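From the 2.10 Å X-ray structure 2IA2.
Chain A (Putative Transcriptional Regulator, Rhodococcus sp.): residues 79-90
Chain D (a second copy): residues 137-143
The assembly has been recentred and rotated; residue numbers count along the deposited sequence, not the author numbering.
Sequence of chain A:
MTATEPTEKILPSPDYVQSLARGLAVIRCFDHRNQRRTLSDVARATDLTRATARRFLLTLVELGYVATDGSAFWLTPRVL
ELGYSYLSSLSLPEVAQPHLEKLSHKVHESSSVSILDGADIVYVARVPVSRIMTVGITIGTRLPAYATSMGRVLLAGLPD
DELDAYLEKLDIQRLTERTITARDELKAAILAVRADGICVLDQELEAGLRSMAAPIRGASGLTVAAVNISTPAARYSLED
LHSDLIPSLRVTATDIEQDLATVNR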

# COMPACT_ATOMS: atom_id res chain seq x y z
N VAL A 79 0.66 10.38 12.58
CA VAL A 79 0.28 8.97 12.57
C VAL A 79 0.81 8.24 11.34
O VAL A 79 1.11 7.07 11.42
N LEU A 80 0.92 8.93 10.20
CA LEU A 80 1.55 8.34 9.00
C LEU A 80 3.01 7.93 9.18
O LEU A 80 3.49 7.08 8.43
N GLU A 81 3.70 8.54 10.14
CA GLU A 81 5.08 8.16 10.41
C GLU A 81 5.19 6.70 10.93
O GLU A 81 6.27 6.09 10.92
N LEU A 82 4.07 6.13 11.38
CA LEU A 82 4.07 4.76 11.85
C LEU A 82 3.98 3.80 10.66
O LEU A 82 2.91 3.26 10.40
N GLY A 83 5.05 3.67 9.87
CA GLY A 83 5.14 2.56 8.89
C GLY A 83 4.56 2.80 7.49
O GLY A 83 4.87 2.04 6.54
N TYR A 84 3.83 3.89 7.32
CA TYR A 84 2.91 3.95 6.16
C TYR A 84 3.65 3.97 4.81
O TYR A 84 3.26 3.30 3.88
N SER A 85 4.72 4.76 4.73
CA SER A 85 5.33 4.98 3.45
C SER A 85 6.10 3.76 2.97
O SER A 85 6.41 3.66 1.81
N TYR A 86 6.40 2.82 3.82
CA TYR A 86 7.02 1.62 3.28
C TYR A 86 6.14 0.41 3.26
O TYR A 86 6.27 -0.38 2.32
N LEU A 87 5.22 0.29 4.21
CA LEU A 87 4.26 -0.82 4.17
C LEU A 87 3.30 -0.69 2.99
O LEU A 87 2.87 -1.68 2.43
N SER A 88 2.98 0.54 2.58
CA SER A 88 2.08 0.78 1.42
C SER A 88 2.75 0.53 0.06
O SER A 88 2.12 0.42 -0.97
N SER A 89 4.03 0.31 0.08
CA SER A 89 4.78 0.03 -1.15
C SER A 89 5.10 -1.47 -1.39
O SER A 89 5.79 -1.79 -2.37
N LEU A 90 4.61 -2.38 -0.51
CA LEU A 90 4.90 -3.80 -0.63
C LEU A 90 4.39 -4.40 -1.95
O LEU A 90 3.26 -4.15 -2.37
N ILE D 137 6.09 7.81 -5.19
CA ILE D 137 6.21 8.30 -3.87
C ILE D 137 4.98 7.80 -3.16
O ILE D 137 3.92 7.93 -3.65
N THR D 138 5.18 7.21 -2.01
CA THR D 138 4.12 6.57 -1.29
C THR D 138 3.44 7.53 -0.35
O THR D 138 4.03 8.46 0.07
N ILE D 139 2.19 7.25 -0.02
CA ILE D 139 1.45 7.96 1.01
C ILE D 139 2.26 7.91 2.29
O ILE D 139 2.94 6.91 2.54
N GLY D 140 2.31 9.03 3.00
CA GLY D 140 3.07 9.17 4.25
C GLY D 140 4.48 9.70 4.02
O GLY D 140 5.18 10.07 5.01
N THR D 141 4.92 9.75 2.76
CA THR D 141 6.25 10.33 2.44
C THR D 141 6.23 11.84 2.72
O THR D 141 5.24 12.50 2.43
N ARG D 142 7.30 12.38 3.31
CA ARG D 142 7.36 13.80 3.62
C ARG D 142 8.51 14.36 2.81
O ARG D 142 9.58 13.72 2.73
N LEU D 143 8.31 15.50 2.17
CA LEU D 143 9.38 16.11 1.37
C LEU D 143 9.40 17.58 1.67
O LEU D 143 8.37 18.16 2.04

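The CA atoms of the two stretches come nearest at a glycine, D:Gly140, in the type II turn from D:Thr138 to D:Thr141. Its CA lies 4.8 Å from A:Ser85 CA and 3.9 Å from A:Leu80 CB. A CB here would point toward chain A and sit about 3.3 Å from A:Tyr84 CB, a tight fit. The backbone angles of D:Gly140 also call for glycine.

D:Thr138 (chi1 p) points in. Its OG1 donates a hydrogen bond to A:Ser85 O at 2.8 Å, the one direct hydrogen bond between the stretches. Its CG2 packs 3.6 Å from A:Ser89 CB. A:Ser85 (p) also points in, with CB 3.6 Å from D:Thr141 OG1. A:Ser85 CA makes a CA-H...O contact to D:Ile139 O at 3.2 Å.

D:Ile139 (m, t) leaves sideways. Its CG2 meets A:Tyr84 CE2 at 3.6 Å, oblique to the ring. A:Tyr84 chi1 is off-well at -149°. A:Ser88 OG (p) donates to A:Tyr84 O at 2.6 Å and accepts from water 2 at 2.7 Å. That water accepts from D:Ile139 N at 2.9 Å, so it bridges the chains.

A:Glu81 OE2 lies 3.5 Å from D:Arg142 NH1, over one guanidinium face. This salt bridge is purely electrostatic. Water 1 accepts from D:Arg142 NH1 at 2.8 Å and donates weakly to A:Glu81 OE2 at 3.3 Å.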

# COMPACT_ATOMS: atom_id res chain seq x y z
CB VAL A 79 -1.29 8.83 12.70
CG1 VAL A 79 -1.71 7.39 12.95
CG2 VAL A 79 -1.76 9.76 13.86
CB LEU A 80 1.42 9.30 7.75
CG LEU A 80 -0.05 9.52 7.32
CD1 LEU A 80 -0.11 10.58 6.17
CD2 LEU A 80 -0.67 8.20 6.86
CB GLU A 81 5.72 9.22 11.34
CG GLU A 81 5.46 10.71 10.75
CD GLU A 81 6.44 11.87 11.12
OE1 GLU A 81 7.65 11.60 11.34
OE2 GLU A 81 6.00 13.06 11.15
CB LEU A 82 2.92 4.53 12.85
CG LEU A 82 2.82 5.46 14.10
CD1 LEU A 82 1.40 5.50 14.75
CD2 LEU A 82 3.89 5.16 15.15
CB TYR A 84 1.89 5.12 6.27
CG TYR A 84 0.58 4.75 5.59
CD1 TYR A 84 -0.48 4.16 6.32
CD2 TYR A 84 0.42 4.90 4.19
CE1 TYR A 84 -1.70 3.77 5.65
CE2 TYR A 84 -0.76 4.52 3.54
CZ TYR A 84 -1.81 3.97 4.29
OH TYR A 84 -2.99 3.61 3.65
CB SER A 85 6.23 6.22 3.44
OG SER A 85 7.27 5.99 4.36
CB TYR A 86 8.42 1.31 3.86
CG TYR A 86 8.38 0.52 5.11
CD1 TYR A 86 8.25 -0.89 5.07
CD2 TYR A 86 8.48 1.15 6.37
CE1 TYR A 86 8.20 -1.65 6.25
CE2 TYR A 86 8.42 0.39 7.57
CZ TYR A 86 8.29 -1.01 7.49
OH TYR A 86 8.25 -1.78 8.65
CB LEU A 87 3.50 -0.93 5.49
CG LEU A 87 4.37 -1.36 6.69
CD1 LEU A 87 3.56 -1.32 7.96
CD2 LEU A 87 4.78 -2.84 6.41
CB SER A 88 1.41 2.17 1.51
OG SER A 88 2.38 3.22 1.39
CB SER A 89 6.03 0.87 -1.22
OG SER A 89 6.96 0.35 -0.31
CB LEU A 90 4.27 -4.61 0.54
CG LEU A 90 4.74 -4.30 1.95
CD1 LEU A 90 4.00 -5.08 3.07
CD2 LEU A 90 6.25 -4.50 2.05
CB ILE D 137 6.28 9.80 -3.84
CG1 ILE D 137 7.55 10.28 -4.51
CG2 ILE D 137 6.32 10.29 -2.46
CD1 ILE D 137 7.61 11.73 -4.72
CB THR D 138 4.66 5.40 -0.51
OG1 THR D 138 5.86 5.79 0.12
CG2 THR D 138 4.94 4.27 -1.43
CB ILE D 139 0.05 7.34 1.15
CG1 ILE D 139 -0.75 7.66 -0.15
CG2 ILE D 139 -0.63 7.92 2.33
CD1 ILE D 139 -2.09 6.82 -0.27
CB THR D 141 6.67 10.07 1.01
OG1 THR D 141 6.74 8.66 0.80
CG2 THR D 141 8.11 10.68 0.69
CB ARG D 142 7.61 14.05 5.10
CG ARG D 142 6.53 13.46 6.05
CD ARG D 142 7.03 13.55 7.53
NE ARG D 142 7.15 14.93 7.99
CZ ARG D 142 6.12 15.65 8.42
NH1 ARG D 142 4.90 15.11 8.47
NH2 ARG D 142 6.33 16.90 8.85
CB LEU D 143 9.12 15.91 -0.13
CG LEU D 143 9.16 14.47 -0.72
CD1 LEU D 143 8.57 14.45 -2.21
CD2 LEU D 143 10.55 13.90 -0.60
O HOH W 1 3.86 12.53 8.66
O HOH W 2 1.37 4.54 -0.76